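Local structure of peptidase, C14 family (Geobacter sulfurreducens PCA, 3BIJ) at residues Thr102-Phe106 against Asp107-Ile111. The protein is of unknown function but belongs to the caspase-like C14 peptidase family and is probably a cysteine-type endopeptidase. Sequence-based numbering, arbitrary orientation.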
ATOM      1  N   THR A 102      -9.153   5.881 -31.414  1.00 43.92           N
ATOM      2  CA  THR A 102     -10.253   6.735 -31.835  1.00 47.39           C
ATOM      3  C   THR A 102     -10.633   7.725 -30.748  1.00 49.32           C
ATOM      4  O   THR A 102     -10.126   7.674 -29.624  1.00 45.34           O
ATOM      5  CB  THR A 102     -11.523   5.914 -32.121  1.00 43.37           C
ATOM      6  OG1 THR A 102     -12.082   5.462 -30.879  1.00 34.37           O
ATOM      7  CG2 THR A 102     -11.204   4.716 -33.012  1.00 48.75           C
ATOM      8  N   TRP A 103     -11.523   8.641 -31.108  1.00 41.63           N
ATOM      9  CA  TRP A 103     -12.048   9.607 -30.163  1.00 41.36           C
ATOM     10  C   TRP A 103     -13.489   9.152 -29.984  1.00 44.10           C
ATOM     11  O   TRP A 103     -14.186   8.866 -30.964  1.00 33.24           O
ATOM     12  CB  TRP A 103     -12.017  11.035 -30.722  1.00 44.42           C
ATOM     13  CG  TRP A 103     -10.726  11.766 -30.458  1.00 43.71           C
ATOM     14  CD1 TRP A 103      -9.643  11.297 -29.770  1.00 40.62           C
ATOM     15  CD2 TRP A 103     -10.394  13.093 -30.875  1.00 33.48           C
ATOM     16  NE1 TRP A 103      -8.660  12.248 -29.732  1.00 35.94           N
ATOM     17  CE2 TRP A 103      -9.091  13.362 -30.404  1.00 40.30           C
ATOM     18  CE3 TRP A 103     -11.072  14.082 -31.601  1.00 33.30           C
ATOM     19  CZ2 TRP A 103      -8.447  14.579 -30.636  1.00 23.95           C
ATOM     20  CZ3 TRP A 103     -10.433  15.291 -31.831  1.00 37.96           C
ATOM     21  CH2 TRP A 103      -9.128  15.525 -31.346  1.00 36.88           C
ATOM     22  N   CYS A 104     -13.938   9.051 -28.740  1.00 40.00           N
ATOM     23  CA  CYS A 104     -15.303   8.614 -28.522  1.00 39.41           C
ATOM     24  C   CYS A 104     -16.250   9.787 -28.546  1.00 42.29           C
ATOM     25  O   CYS A 104     -16.490  10.455 -27.535  1.00 39.18           O
ATOM     26  CB  CYS A 104     -15.419   7.858 -27.209  1.00 39.11           C
ATOM     27  SG  CYS A 104     -14.507   6.344 -27.245  1.00 31.80           S
ATOM     28  N   LEU A 105     -16.777  10.051 -29.727  1.00 34.01           N
ATOM     29  CA  LEU A 105     -17.707  11.149 -29.870  1.00 44.55           C
ATOM     30  C   LEU A 105     -19.084  10.632 -29.462  1.00 45.12           C
ATOM     31  O   LEU A 105     -19.298   9.426 -29.336  1.00 49.58           O
ATOM     32  CB  LEU A 105     -17.669  11.696 -31.308  1.00 44.81           C
ATOM     33  CG  LEU A 105     -16.313  12.330 -31.714  1.00 41.17           C
ATOM     34  CD1 LEU A 105     -16.413  12.916 -33.085  1.00 25.65           C
ATOM     35  CD2 LEU A 105     -15.908  13.419 -30.719  1.00 44.92           C
ATOM     36  N   PHE A 106     -20.013  11.543 -29.228  1.00 53.40           N
ATOM     37  CA  PHE A 106     -21.345  11.160 -28.779  1.00 51.53           C
ATOM     38  C   PHE A 106     -22.015  10.230 -29.766  1.00 50.10           C
ATOM     39  O   PHE A 106     -22.576   9.195 -29.401  1.00 49.85           O
ATOM     40  CB  PHE A 106     -22.182  12.424 -28.572  1.00 52.60           C
ATOM     41  CG  PHE A 106     -23.471  12.189 -27.840  1.00 49.19           C
ATOM     42  CD1 PHE A 106     -24.609  11.775 -28.528  1.00 43.75           C
ATOM     43  CD2 PHE A 106     -23.546  12.378 -26.460  1.00 41.12           C
ATOM     44  CE1 PHE A 106     -25.794  11.551 -27.860  1.00 42.40           C
ATOM     45  CE2 PHE A 106     -24.733  12.156 -25.778  1.00 41.71           C
ATOM     46  CZ  PHE A 106     -25.860  11.741 -26.477  1.00 43.74           C
ATOM     47  N   ASP A 107     -21.926  10.614 -31.027  1.00 51.79           N
ATOM     48  CA  ASP A 107     -22.503   9.873 -32.141  1.00 54.31           C
ATOM     49  C   ASP A 107     -21.884   8.471 -32.317  1.00 57.20           C
ATOM     50  O   ASP A 107     -22.583   7.497 -32.609  1.00 58.58           O
ATOM     51  CB  ASP A 107     -22.287  10.708 -33.408  1.00 37.90           C
ATOM     52  CG  ASP A 107     -23.384  10.542 -34.399  1.00 58.77           C
ATOM     53  OD1 ASP A 107     -24.475  10.077 -33.977  1.00 68.91           O
ATOM     54  OD2 ASP A 107     -23.162  10.888 -35.592  1.00 63.51           O
ATOM     55  N   GLY A 108     -20.565   8.399 -32.153  1.00 54.58           N
ATOM     56  CA  GLY A 108     -19.833   7.163 -32.317  1.00 50.14           C
ATOM     57  C   GLY A 108     -18.346   7.489 -32.279  1.00 55.66           C
ATOM     58  O   GLY A 108     -17.955   8.585 -31.860  1.00 61.11           O
ATOM     59  N   GLU A 109     -17.503   6.568 -32.731  1.00 49.20           N
ATOM     60  CA  GLU A 109     -16.062   6.811 -32.692  1.00 47.54           C
ATOM     61  C   GLU A 109     -15.497   7.399 -33.972  1.00 45.89           C
ATOM     62  O   GLU A 109     -15.906   7.044 -35.070  1.00 51.25           O
ATOM     63  CB  GLU A 109     -15.311   5.518 -32.358  1.00 43.63           C
ATOM     64  CG  GLU A 109     -15.757   4.897 -31.058  1.00 42.38           C
ATOM     65  CD  GLU A 109     -15.144   3.551 -30.819  1.00 33.87           C
ATOM     66  OE1 GLU A 109     -13.911   3.485 -30.645  1.00 47.91           O
ATOM     67  OE2 GLU A 109     -15.894   2.555 -30.807  1.00 39.60           O
ATOM     68  N   LEU A 110     -14.548   8.309 -33.816  1.00 39.57           N
ATOM     69  CA  LEU A 110     -13.909   8.935 -34.953  1.00 36.54           C
ATOM     70  C   LEU A 110     -12.541   8.293 -35.016  1.00 36.54           C
ATOM     71  O   LEU A 110     -11.722   8.524 -34.136  1.00 42.58           O
ATOM     72  CB  LEU A 110     -13.781  10.440 -34.710  1.00 39.98           C
ATOM     73  CG  LEU A 110     -13.097  11.273 -35.792  1.00 39.04           C
ATOM     74  CD1 LEU A 110     -13.947  11.288 -37.049  1.00 43.88           C
ATOM     75  CD2 LEU A 110     -12.876  12.671 -35.283  1.00 44.84           C
ATOM     76  N   ILE A 111     -12.297   7.468 -36.032  1.00 43.56           N
ATOM     77  CA  ILE A 111     -11.009   6.791 -36.165  1.00 41.81           C
ATOM     78  C   ILE A 111      -9.885   7.794 -36.361  1.00 47.62           C
ATOM     79  O   ILE A 111     -10.018   8.749 -37.129  1.00 48.15           O
ATOM     80  CB  ILE A 111     -10.990   5.800 -37.357  1.00 41.19           C
ATOM     81  CG1 ILE A 111     -11.825   4.564 -37.032  1.00 44.00           C
ATOM     82  CG2 ILE A 111      -9.566   5.336 -37.621  1.00 39.09           C
ATOM     83  CD1 ILE A 111     -13.291   4.842 -36.787  1.00 43.00           C
TER
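Glu-109 reaches back across the hairpin to the hydroxyl of Thr-102. Glu-109 CB lies 3.6 Å from Thr-102 OG1 and 3.8 Å from the backbone O of Trp-103. CG stands beside its own backbone N (chi1 -57°), and the chain then runs extended, Glu-109 CG and CD lying 3.7 and 3.6 Å from Thr-102 OG1. At the tip Glu-109 OE1 accepts a hydrogen bond from Thr-102 OG1 (2.7 Å), through the lone pair turned away from OE2. The threonine hydroxyl is brought there by a chi1 of 73°, which sets OG1 between backbone N and carbonyl carbon and turns CG2 to the backbone of Ile-111. Cys-104 shares this face, its SG 4.3 Å from Glu-109 CG. The two strands, 99-104 and 109-111, form an antiparallel beta hairpin on the mixed sheet of the caspase-like domain; strand 99-104 pairs on its other side with strand 76-89. Trp-103 and Leu-110 are the hydrogen-bonded pair: Leu-110 N meets Trp-103 O in the carbonyl plane, while Trp-103 N comes to Leu-110 O tilted from the Leu-110 carbonyl plane. Near the turn, Leu-105 N gives Gly-108 O a weak bond (N-H...O angle 124°). On the other face Leu-110 CB lies 4.0 Å from Leu-105 CD1, the side chains crossing at a slant, and Leu-110 CD2 comes obliquely to the indole at Trp-103 CE3. Val-60 of helix 57-70 packs on Leu-105 and Ile-61 on Leu-110, and Tyr-81 stacks on the indole. Ile-111 holds the N-cap position before helix 112-119, and its backbone N is hydrogen-bonded to Glu-114 OE2.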